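Exopolysaccharide biosynthesis protein (Pantoea stewartii subsp. stewartii DC283, PDB 6TGF) is probably a hydrolase that modifies the glycan of the bacterial biofilm, built as a trimer with a parallel beta-helix like that of phage tailspikes. Local coordinates at residues 409-415 and 433-439; 419-425 and 443-449; 453-459 and 474-480. All coordinates share one frame; numbering follows the deposited sequence.

Contact 1 of 3, residues 409-415 and 433-439; sequences DHSTAIE and PRCSQSL. With EDO (1,2-ethanediol), chain Z.
A serine hydroxyl takes the place of a backbone acceptor here: the amide N of Ile414 donates to Ser438 OG over 3.1 Å. The two segments are consecutive coils of the parallel beta-helix, and both break their strands at the same level, where Ala413 and Gln437 each adopt a left-handed backbone conformation. Ser438 carries OG beside its own backbone N (chi1 -66°), which places the hydroxyl within reach of Ile414 N, and it donates in turn to Ser436 O. That carbonyl is gripped twice, by Ala413 N nearly along its axis and by the hydroxyl from well above the carbonyl plane.

Either side of the break the coils pair as parallel strands. On the N-terminal side, Ser411 N bonds to Arg434 O, and Ser411 O receives Ser436 N; beyond the break, Leu439 N reaches Ile414 O at 2.8 Å. Ser411, Ile414 and Cys435 form a buried patch, in which Cys435 SG lies 3.6 Å from Ile414 CG1, and Trp459 of the following coil covers the isoleucine and the cysteine. A water joins Ser411 OG to Pro433 O. Toward a neighbouring subunit, the carboxylate of Glu415 is held by His441 and Asn442 of that chain.

At the N-terminal end, Asp409 bonds within its own segment and across to the other. Its OD1 accepts from His410 ND1 (3.0 Å), and OD2 takes a weak hydrogen bond from Trp502 NE1. Its carbonyl is used by Arg434, whose chain runs extended from CG to NE and brings the guanidinium up edge-on. NH1 donates to Asp409 O at 3.0 Å with an N-H...O angle of 170°, in the carbonyl plane and on a lone pair of the oxygen.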
loop_
_atom_site.group_PDB
_atom_site.type_symbol
_atom_site.label_atom_id
_atom_site.label_comp_id
_atom_site.label_asym_id
_atom_site.label_seq_id
_atom_site.Cartn_x
_atom_site.Cartn_y
_atom_site.Cartn_z
ATOM N N ASP B 409 5.755 -8.788 26.465
ATOM C CA ASP B 409 4.699 -8.035 27.195
ATOM C C ASP B 409 3.979 -7.062 26.249
ATOM O O ASP B 409 3.348 -6.115 26.764
ATOM C CB ASP B 409 5.294 -7.305 28.404
ATOM C CG ASP B 409 6.292 -6.212 28.053
ATOM O OD1 ASP B 409 6.750 -6.179 26.893
ATOM O OD2 ASP B 409 6.605 -5.402 28.947
ATOM N N HIS B 410 4.052 -7.278 24.929
ATOM C CA HIS B 410 3.404 -6.408 23.909
ATOM C C HIS B 410 3.352 -7.101 22.542
ATOM O O HIS B 410 3.887 -8.221 22.416
ATOM C CB HIS B 410 4.115 -5.049 23.832
ATOM C CG HIS B 410 5.488 -5.099 23.252
ATOM N ND1 HIS B 410 6.557 -5.656 23.925
ATOM C CD2 HIS B 410 5.976 -4.647 22.076
ATOM C CE1 HIS B 410 7.642 -5.556 23.184
ATOM N NE2 HIS B 410 7.312 -4.940 22.044
ATOM N N SER B 411 2.702 -6.448 21.574
ATOM C CA SER B 411 2.623 -6.843 20.143
ATOM C C SER B 411 3.388 -5.815 19.301
ATOM O O SER B 411 3.482 -4.653 19.741
ATOM C CB SER B 411 1.187 -6.965 19.700
ATOM O OG SER B 411 0.481 -7.895 20.511
ATOM N N THR B 412 3.917 -6.223 18.144
ATOM C CA THR B 412 4.807 -5.391 17.288
ATOM C C THR B 412 4.358 -5.459 15.824
ATOM O O THR B 412 3.939 -6.544 15.380
ATOM C CB THR B 412 6.271 -5.825 17.442
ATOM O OG1 THR B 412 6.614 -5.720 18.825
ATOM C CG2 THR B 412 7.230 -4.995 16.616
ATOM N N ALA B 413 4.455 -4.328 15.117
ATOM C CA ALA B 413 4.295 -4.196 13.649
ATOM C C ALA B 413 2.972 -4.825 13.193
ATOM O O ALA B 413 2.999 -5.692 12.296
ATOM C CB ALA B 413 5.484 -4.812 12.953
ATOM N N ILE B 414 1.858 -4.394 13.794
ATOM C CA ILE B 414 0.475 -4.748 13.356
ATOM C C ILE B 414 0.070 -3.738 12.277
ATOM O O ILE B 414 0.079 -2.530 12.577
ATOM C CB ILE B 414 -0.521 -4.742 14.538
ATOM C CG1 ILE B 414 -0.005 -5.514 15.758
ATOM C CG2 ILE B 414 -1.890 -5.235 14.083
ATOM C CD1 ILE B 414 -0.302 -6.994 15.752
ATOM N N GLU B 415 -0.254 -4.208 11.069
ATOM C CA GLU B 415 -0.696 -3.348 9.940
ATOM C C GLU B 415 -2.052 -3.849 9.425
ATOM O O GLU B 415 -2.068 -4.830 8.657
ATOM C CB GLU B 415 0.364 -3.323 8.837
ATOM C CG GLU B 415 0.015 -2.396 7.687
ATOM C CD GLU B 415 1.147 -2.140 6.707
ATOM O OE1 GLU B 415 1.064 -1.145 5.969
ATOM O OE2 GLU B 415 2.103 -2.942 6.680
ATOM N N PRO B 433 -4.441 -4.401 22.506
ATOM C CA PRO B 433 -3.682 -3.594 23.462
ATOM C C PRO B 433 -2.164 -3.753 23.278
ATOM O O PRO B 433 -1.735 -4.801 22.824
ATOM C CB PRO B 433 -4.120 -4.137 24.832
ATOM C CG PRO B 433 -4.579 -5.552 24.547
ATOM C CD PRO B 433 -5.174 -5.499 23.156
ATOM N N ARG B 434 -1.402 -2.709 23.623
ATOM C CA ARG B 434 0.086 -2.695 23.617
ATOM C C ARG B 434 0.617 -3.122 22.243
ATOM O O ARG B 434 1.489 -4.011 22.195
ATOM C CB ARG B 434 0.632 -3.625 24.706
ATOM C CG ARG B 434 0.225 -3.248 26.122
ATOM C CD ARG B 434 0.999 -4.086 27.119
ATOM N NE ARG B 434 0.624 -3.832 28.502
ATOM C CZ ARG B 434 1.141 -4.459 29.554
ATOM N NH1 ARG B 434 2.066 -5.392 29.391
ATOM N NH2 ARG B 434 0.733 -4.148 30.772
ATOM N N CYS B 435 0.108 -2.514 21.168
ATOM C CA CYS B 435 0.606 -2.696 19.780
ATOM C C CYS B 435 1.554 -1.541 19.435
ATOM O O CYS B 435 1.073 -0.394 19.333
ATOM C CB CYS B 435 -0.544 -2.764 18.783
ATOM S SG CYS B 435 -1.432 -4.341 18.823
ATOM N N SER B 436 2.848 -1.840 19.283
ATOM C CA SER B 436 3.928 -0.859 18.997
ATOM C C SER B 436 4.283 -0.900 17.505
ATOM O O SER B 436 4.105 -1.968 16.888
ATOM C CB SER B 436 5.132 -1.124 19.863
ATOM O OG SER B 436 4.749 -1.322 21.218
ATOM N N GLN B 437 4.754 0.228 16.958
ATOM C CA GLN B 437 5.178 0.393 15.538
ATOM C C GLN B 437 4.079 -0.123 14.595
ATOM O O GLN B 437 4.421 -0.793 13.600
ATOM C CB GLN B 437 6.499 -0.343 15.292
ATOM C CG GLN B 437 7.675 0.205 16.090
ATOM C CD GLN B 437 7.738 -0.317 17.506
ATOM O OE1 GLN B 437 7.798 0.448 18.466
ATOM N NE2 GLN B 437 7.731 -1.631 17.649
ATOM N N SER B 438 2.811 0.196 14.881
ATOM C CA SER B 438 1.615 -0.368 14.197
ATOM C C SER B 438 0.923 0.695 13.332
ATOM O O SER B 438 1.143 1.897 13.585
ATOM C CB SER B 438 0.679 -0.967 15.208
ATOM O OG SER B 438 1.278 -2.096 15.828
ATOM N N LEU B 439 0.126 0.259 12.346
ATOM C CA LEU B 439 -0.532 1.136 11.337
ATOM C C LEU B 439 -1.969 0.674 11.057
ATOM O O LEU B 439 -2.208 -0.549 11.001
ATOM C CB LEU B 439 0.283 1.121 10.038
ATOM C CG LEU B 439 1.704 1.678 10.132
ATOM C CD1 LEU B 439 2.711 0.565 10.388
ATOM C CD2 LEU B 439 2.074 2.436 8.866
HETATM C C1 EDO Z . 8.671 0.274 21.837
HETATM O O1 EDO Z . 7.614 -0.389 22.504
HETATM C C2 EDO Z . 8.606 1.756 21.967
HETATM O O2 EDO Z . 9.845 2.383 22.253
HETATM O O HOH W 1 -1.894 -6.812 21.112
#

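Contact 2 of 3, residues 419-425 and 443-449; sequences FNAQHCK and GWIEHCD
The Phe419 ring lies flat on Gly443, whose CA sits over the ring centre, 3.6 Å from the centroid, a CH-pi contact made directly to the backbone because the glycine has no side chain. These are neighbouring coils of the right-handed parallel beta-helix, in register from Phe419–Gly443 to Lys425–Asp449. Regular parallel bonds run from Trp444 N to Phe419 O, Ala421 N to Trp444 O and Glu446 N to Ala421 O.

Of the two sheet faces, that of Asn420, Gln422, Trp444 and Glu446 carries the polar contacts. Gln422 bends at chi2 (-74°), which swings its amide toward the neighbouring coil, and NE2 donates to Glu446 OE2 at 2.7 Å, arriving from above the carboxylate plane. The same nitrogen also donates to Asn420 OD1, so the amide bridges both side chains. At the turn, His423 and His447 both take left-handed backbone conformations, and their rings run nearly parallel, 11° apart, but slid so far that they barely overlap; His447 CB lies over one face of the His423 ring. Next to them Cys424 N donates to Cys448 SG at 3.5 Å, a thiol standing where a carbonyl would otherwise accept. Ala421 CB also packs on that sulfur. At the far end, Lys425 crosses Asp449 at about a right angle and sends NZ past its carboxylate, 4.8 Å from OD1, to donate to His447 O at 3.0 Å in the carbonyl plane.

Further out, Trp386 of the preceding coil stacks on Phe419, while Leu464 of the following one packs against it. Trp444 packs on Thr412 of a neighbouring subunit, which brings Trp444 to the subunit interface. Asp468 fixes the turn of the His447 ring through a hydrogen bond between its OD2 and His447 ND1.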
loop_
_atom_site.group_PDB
_atom_site.type_symbol
_atom_site.label_atom_id
_atom_site.label_comp_id
_atom_site.label_asym_id
_atom_site.label_seq_id
_atom_site.Cartn_x
_atom_site.Cartn_y
_atom_site.Cartn_z
ATOM N N PHE B 419 -10.180 -2.490 5.377
ATOM C CA PHE B 419 -11.122 -3.367 6.119
ATOM C C PHE B 419 -12.458 -2.649 6.338
ATOM O O PHE B 419 -12.516 -1.409 6.247
ATOM C CB PHE B 419 -10.507 -3.844 7.438
ATOM C CG PHE B 419 -10.145 -2.766 8.430
ATOM C CD1 PHE B 419 -8.880 -2.202 8.435
ATOM C CD2 PHE B 419 -11.056 -2.339 9.384
ATOM C CE1 PHE B 419 -8.543 -1.220 9.354
ATOM C CE2 PHE B 419 -10.716 -1.357 10.303
ATOM C CZ PHE B 419 -9.460 -0.800 10.288
ATOM N N ASN B 420 -13.505 -3.435 6.610
ATOM C CA ASN B 420 -14.889 -2.947 6.844
ATOM C C ASN B 420 -15.591 -3.900 7.821
ATOM O O ASN B 420 -15.840 -5.057 7.436
ATOM C CB ASN B 420 -15.645 -2.785 5.522
ATOM C CG ASN B 420 -17.062 -2.289 5.709
ATOM O OD1 ASN B 420 -17.978 -3.083 5.902
ATOM N ND2 ASN B 420 -17.257 -0.982 5.640
ATOM N N ALA B 421 -15.881 -3.426 9.038
ATOM C CA ALA B 421 -16.626 -4.155 10.091
ATOM C C ALA B 421 -18.040 -3.572 10.205
ATOM O O ALA B 421 -18.152 -2.356 10.459
ATOM C CB ALA B 421 -15.885 -4.073 11.401
ATOM N N GLN B 422 -19.068 -4.408 10.017
ATOM C CA GLN B 422 -20.502 -4.006 10.019
ATOM C C GLN B 422 -21.270 -4.798 11.085
ATOM O O GLN B 422 -21.116 -6.035 11.127
ATOM C CB GLN B 422 -21.140 -4.257 8.651
ATOM C CG GLN B 422 -20.537 -3.433 7.524
ATOM C CD GLN B 422 -20.928 -1.975 7.561
ATOM O OE1 GLN B 422 -22.063 -1.617 7.879
ATOM N NE2 GLN B 422 -19.985 -1.115 7.214
ATOM N N HIS B 423 -22.064 -4.098 11.903
ATOM C CA HIS B 423 -23.119 -4.657 12.793
ATOM C C HIS B 423 -22.549 -5.727 13.734
ATOM O O HIS B 423 -23.271 -6.704 14.013
ATOM C CB HIS B 423 -24.286 -5.186 11.946
ATOM C CG HIS B 423 -25.013 -4.115 11.205
ATOM N ND1 HIS B 423 -25.813 -3.189 11.845
ATOM C CD2 HIS B 423 -25.064 -3.816 9.889
ATOM C CE1 HIS B 423 -26.325 -2.364 10.954
ATOM N NE2 HIS B 423 -25.882 -2.730 9.745
ATOM N N CYS B 424 -21.320 -5.537 14.227
ATOM C CA CYS B 424 -20.648 -6.440 15.202
ATOM C C CYS B 424 -21.015 -6.009 16.626
ATOM O O CYS B 424 -20.753 -4.843 16.973
ATOM C CB CYS B 424 -19.137 -6.437 15.010
ATOM S SG CYS B 424 -18.624 -7.130 13.417
ATOM N N LYS B 425 -21.598 -6.919 17.416
ATOM C CA LYS B 425 -22.218 -6.609 18.732
ATOM C C LYS B 425 -21.865 -7.690 19.761
ATOM O O LYS B 425 -22.265 -8.850 19.551
ATOM C CB LYS B 425 -23.740 -6.499 18.586
ATOM C CG LYS B 425 -24.269 -5.093 18.323
ATOM C CD LYS B 425 -24.825 -4.863 16.934
ATOM C CE LYS B 425 -25.529 -3.526 16.813
ATOM N NZ LYS B 425 -25.857 -3.197 15.406
ATOM N N GLY B 443 -9.872 2.158 6.806
ATOM C CA GLY B 443 -10.751 1.178 7.473
ATOM C C GLY B 443 -12.064 1.802 7.913
ATOM O O GLY B 443 -12.047 2.967 8.351
ATOM N N TRP B 444 -13.162 1.048 7.799
ATOM C CA TRP B 444 -14.531 1.456 8.218
ATOM C C TRP B 444 -15.048 0.489 9.290
ATOM O O TRP B 444 -14.983 -0.734 9.068
ATOM C CB TRP B 444 -15.473 1.505 7.010
ATOM C CG TRP B 444 -15.185 2.611 6.043
ATOM C CD1 TRP B 444 -14.136 2.692 5.175
ATOM C CD2 TRP B 444 -15.975 3.796 5.825
ATOM N NE1 TRP B 444 -14.210 3.844 4.442
ATOM C CE2 TRP B 444 -15.327 4.544 4.818
ATOM C CE3 TRP B 444 -17.156 4.301 6.383
ATOM C CZ2 TRP B 444 -15.824 5.765 4.360
ATOM C CZ3 TRP B 444 -17.645 5.508 5.931
ATOM C CH2 TRP B 444 -16.988 6.227 4.932
ATOM N N ILE B 445 -15.524 1.026 10.416
ATOM C CA ILE B 445 -16.254 0.268 11.475
ATOM C C ILE B 445 -17.605 0.961 11.686
ATOM O O ILE B 445 -17.620 2.055 12.282
ATOM C CB ILE B 445 -15.429 0.169 12.775
ATOM C CG1 ILE B 445 -14.059 -0.471 12.528
ATOM C CG2 ILE B 445 -16.210 -0.571 13.853
ATOM C CD1 ILE B 445 -13.080 -0.306 13.670
ATOM N N GLU B 446 -18.685 0.349 11.194
ATOM C CA GLU B 446 -20.048 0.944 11.169
ATOM C C GLU B 446 -21.005 0.061 11.974
ATOM O O GLU B 446 -20.977 -1.169 11.784
ATOM C CB GLU B 446 -20.539 1.091 9.727
ATOM C CG GLU B 446 -19.481 1.612 8.772
ATOM C CD GLU B 446 -20.030 2.075 7.436
ATOM O OE1 GLU B 446 -20.776 3.076 7.425
ATOM O OE2 GLU B 446 -19.724 1.430 6.413
ATOM N N HIS B 447 -21.815 0.678 12.840
ATOM C CA HIS B 447 -22.925 0.037 13.598
ATOM C C HIS B 447 -22.388 -1.090 14.492
ATOM O O HIS B 447 -23.161 -2.022 14.784
ATOM C CB HIS B 447 -24.007 -0.453 12.623
ATOM C CG HIS B 447 -24.250 0.471 11.475
ATOM N ND1 HIS B 447 -24.901 1.681 11.621
ATOM C CD2 HIS B 447 -23.925 0.371 10.166
ATOM C CE1 HIS B 447 -24.972 2.284 10.451
ATOM N NE2 HIS B 447 -24.381 1.500 9.541
ATOM N N CYS B 448 -21.123 -0.997 14.922
ATOM C CA CYS B 448 -20.449 -1.973 15.821
ATOM C C CYS B 448 -20.410 -1.402 17.243
ATOM O O CYS B 448 -19.979 -0.245 17.397
ATOM C CB CYS B 448 -19.034 -2.285 15.346
ATOM S SG CYS B 448 -18.965 -3.056 13.708
ATOM N N ASP B 449 -20.845 -2.184 18.235
ATOM C CA ASP B 449 -20.986 -1.741 19.649
ATOM C C ASP B 449 -19.621 -1.330 20.209
ATOM O O ASP B 449 -19.558 -0.287 20.885
ATOM C CB ASP B 449 -21.624 -2.824 20.523
ATOM C CG ASP B 449 -23.143 -2.833 20.485
ATOM O OD1 ASP B 449 -23.717 -2.151 19.609
ATOM O OD2 ASP B 449 -23.741 -3.528 21.331
#

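Contact 3 of 3, residues 453-459 and 474-480; sequences DISNGQW and IAWHSRL
Ile474 begins the pairing by accepting Ile454 N on its carbonyl O at 2.8 Å, while its CG2 lies 3.6 Å from Asp453 OD1. That carboxylate oxygen accepts from Ser455 N in an Asx turn and from Ser455 OG as well. Ala475 then packs its CB on Ile454 CG1 and opens a type II turn that carries the beta-helix coil around its corner. Within the turn, Trp476 O receives Asn456 N at 2.7 Å. His477 lies beside Asn456, both with left-handed backbones, the ring and amide planes only 6° apart; Trp502 and Asp500 hold that amide from outside. Ser478 turns OG away from its own backbone N (chi1 -159°), which lets the hydroxyl donate to Ile454 O at 2.7 Å and accept a weak bond from Gly457 N. Arg479 pairs with Gly457 O through its backbone N, and its guanidinium, folded back at chi3 (-75°), stacks on the amide of Gln458, whose OE1 accepts from Gln437 N. One water ties Arg479 NH2 to Asn456 O; another donates to both Gly457 O and His477 O. Leu480 closes the segment among buried side chains, with CD2 against Trp459 CB and Ile454 CD1. Ser478 OG and the waters thus give several backbone atoms of this corner partners where direct strand pairing lapses.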
loop_
_atom_site.group_PDB
_atom_site.type_symbol
_atom_site.label_atom_id
_atom_site.label_comp_id
_atom_site.label_asym_id
_atom_site.label_seq_id
_atom_site.Cartn_x
_atom_site.Cartn_y
_atom_site.Cartn_z
ATOM N N ASP B 453 -10.188 -2.091 21.482
ATOM C CA ASP B 453 -9.114 -1.624 22.397
ATOM C C ASP B 453 -7.784 -1.568 21.636
ATOM O O ASP B 453 -7.307 -2.635 21.206
ATOM C CB ASP B 453 -9.016 -2.543 23.617
ATOM C CG ASP B 453 -7.978 -2.107 24.637
ATOM O OD1 ASP B 453 -7.706 -0.894 24.712
ATOM O OD2 ASP B 453 -7.451 -2.986 25.345
ATOM N N ILE B 454 -7.222 -0.365 21.480
ATOM C CA ILE B 454 -5.838 -0.130 20.969
ATOM C C ILE B 454 -5.078 0.719 21.997
ATOM O O ILE B 454 -4.201 1.505 21.592
ATOM C CB ILE B 454 -5.861 0.512 19.564
ATOM C CG1 ILE B 454 -6.538 1.886 19.558
ATOM C CG2 ILE B 454 -6.505 -0.433 18.560
ATOM C CD1 ILE B 454 -6.169 2.744 18.369
ATOM N N SER B 455 -5.395 0.543 23.285
ATOM C CA SER B 455 -4.798 1.285 24.427
ATOM C C SER B 455 -3.315 0.922 24.569
ATOM O O SER B 455 -2.930 -0.184 24.136
ATOM C CB SER B 455 -5.552 1.011 25.705
ATOM O OG SER B 455 -5.563 -0.378 25.999
ATOM N N ASN B 456 -2.520 1.832 25.142
ATOM C CA ASN B 456 -1.074 1.643 25.447
ATOM C C ASN B 456 -0.309 1.284 24.165
ATOM O O ASN B 456 0.736 0.610 24.270
ATOM C CB ASN B 456 -0.876 0.584 26.537
ATOM C CG ASN B 456 -1.249 1.084 27.915
ATOM O OD1 ASN B 456 -0.730 2.101 28.368
ATOM N ND2 ASN B 456 -2.133 0.371 28.594
ATOM N N GLY B 457 -0.796 1.743 23.007
ATOM C CA GLY B 457 -0.260 1.381 21.681
ATOM C C GLY B 457 0.575 2.493 21.073
ATOM O O GLY B 457 0.809 3.512 21.756
ATOM N N GLN B 458 1.021 2.280 19.832
ATOM C CA GLN B 458 1.713 3.278 18.972
ATOM C C GLN B 458 1.239 3.057 17.532
ATOM O O GLN B 458 1.707 2.089 16.897
ATOM C CB GLN B 458 3.230 3.136 19.097
ATOM C CG GLN B 458 4.015 4.174 18.306
ATOM C CD GLN B 458 5.498 3.887 18.297
ATOM O OE1 GLN B 458 5.933 2.768 18.037
ATOM N NE2 GLN B 458 6.288 4.908 18.580
ATOM N N TRP B 459 0.331 3.915 17.053
ATOM C CA TRP B 459 -0.431 3.712 15.792
ATOM C C TRP B 459 -0.293 4.931 14.876
ATOM O O TRP B 459 -0.481 6.062 15.363
ATOM C CB TRP B 459 -1.907 3.439 16.101
ATOM C CG TRP B 459 -2.168 2.140 16.801
ATOM C CD1 TRP B 459 -2.192 1.920 18.147
ATOM C CD2 TRP B 459 -2.471 0.876 16.183
ATOM N NE1 TRP B 459 -2.481 0.609 18.410
ATOM C CE2 TRP B 459 -2.659 -0.058 17.226
ATOM C CE3 TRP B 459 -2.600 0.442 14.859
ATOM C CZ2 TRP B 459 -2.968 -1.394 16.978
ATOM C CZ3 TRP B 459 -2.903 -0.880 14.616
ATOM C CH2 TRP B 459 -3.084 -1.785 15.663
ATOM N N ILE B 474 -11.388 2.402 22.369
ATOM C CA ILE B 474 -10.572 2.626 23.600
ATOM C C ILE B 474 -9.100 2.728 23.184
ATOM O O ILE B 474 -8.553 1.722 22.696
ATOM C CB ILE B 474 -10.808 1.512 24.641
ATOM C CG1 ILE B 474 -12.288 1.370 25.015
ATOM C CG2 ILE B 474 -9.936 1.730 25.869
ATOM C CD1 ILE B 474 -12.886 2.580 25.700
ATOM N N ALA B 475 -8.497 3.908 23.359
ATOM C CA ALA B 475 -7.091 4.214 23.002
ATOM C C ALA B 475 -6.392 4.898 24.185
ATOM O O ALA B 475 -5.655 5.876 23.951
ATOM C CB ALA B 475 -7.062 5.073 21.760
ATOM N N TRP B 476 -6.604 4.384 25.403
ATOM C CA TRP B 476 -6.043 4.941 26.665
ATOM C C TRP B 476 -4.512 4.859 26.624
ATOM O O TRP B 476 -3.993 3.766 26.331
ATOM C CB TRP B 476 -6.598 4.212 27.896
ATOM C CG TRP B 476 -8.083 4.304 28.073
ATOM C CD1 TRP B 476 -8.913 5.289 27.623
ATOM C CD2 TRP B 476 -8.916 3.377 28.792
ATOM N NE1 TRP B 476 -10.205 5.027 27.993
ATOM C CE2 TRP B 476 -10.238 3.864 28.714
ATOM C CE3 TRP B 476 -8.677 2.184 29.484
ATOM C CZ2 TRP B 476 -11.313 3.197 29.303
ATOM C CZ3 TRP B 476 -9.740 1.525 30.066
ATOM C CH2 TRP B 476 -11.040 2.027 29.974
ATOM N N HIS B 477 -3.829 5.980 26.890
ATOM C CA HIS B 477 -2.344 6.106 26.918
ATOM C C HIS B 477 -1.740 5.726 25.560
ATOM O O HIS B 477 -0.524 5.456 25.521
ATOM C CB HIS B 477 -1.743 5.236 28.035
ATOM C CG HIS B 477 -2.261 5.539 29.400
ATOM N ND1 HIS B 477 -1.934 6.699 30.077
ATOM C CD2 HIS B 477 -3.065 4.834 30.224
ATOM C CE1 HIS B 477 -2.526 6.698 31.253
ATOM N NE2 HIS B 477 -3.225 5.565 31.370
ATOM N N SER B 478 -2.541 5.707 24.489
ATOM C CA SER B 478 -2.122 5.228 23.146
ATOM C C SER B 478 -1.475 6.379 22.367
ATOM O O SER B 478 -2.076 7.468 22.310
ATOM C CB SER B 478 -3.276 4.625 22.391
ATOM O OG SER B 478 -2.805 3.766 21.364
ATOM N N ARG B 479 -0.295 6.135 21.795
ATOM C CA ARG B 479 0.510 7.139 21.048
ATOM C C ARG B 479 0.029 7.171 19.592
ATOM O O ARG B 479 0.572 6.404 18.769
ATOM C CB ARG B 479 2.001 6.799 21.156
ATOM C CG ARG B 479 2.519 6.696 22.583
ATOM C CD ARG B 479 3.938 6.163 22.638
ATOM N NE ARG B 479 4.021 4.729 22.398
ATOM C CZ ARG B 479 5.147 4.058 22.164
ATOM N NH1 ARG B 479 6.311 4.687 22.123
ATOM N NH2 ARG B 479 5.105 2.752 21.965
ATOM N N LEU B 480 -0.958 8.022 19.292
ATOM C CA LEU B 480 -1.644 8.074 17.972
ATOM C C LEU B 480 -0.984 9.131 17.079
ATOM O O LEU B 480 -0.541 10.167 17.608
ATOM C CB LEU B 480 -3.130 8.377 18.182
ATOM C CG LEU B 480 -3.863 7.465 19.165
ATOM C CD1 LEU B 480 -5.362 7.726 19.120
ATOM C CD2 LEU B 480 -3.574 5.996 18.884
HETATM O O HOH W 2 3.062 0.994 22.268
HETATM O O HOH W 3 1.476 3.877 24.526
#

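Contacts 1 and 3 are buried and touch each other, with probable hydrogen bonds joining Cys435 O and Ser438 N to the backbone of Gln458, so four successive coils stack there; contact 2, about 21 Å from contact 1 between centres, is partly exposed. Contacts 1 and 2 share strand 414-422 and join it to the next coil at two places. All three have matched left-handed residues at a bend, followed by a Ser or Cys side chain that accepts a backbone N-H, through a hydroxyl in contact 1, through sulfur in contact 2 and only weakly in contact 3. Contact 2 adds an amide-carboxylate bond, contact 3 a guanidinium-amide stack and contact 1 an arginine-to-carbonyl bond; waters bridge the segments in contacts 1 and 3.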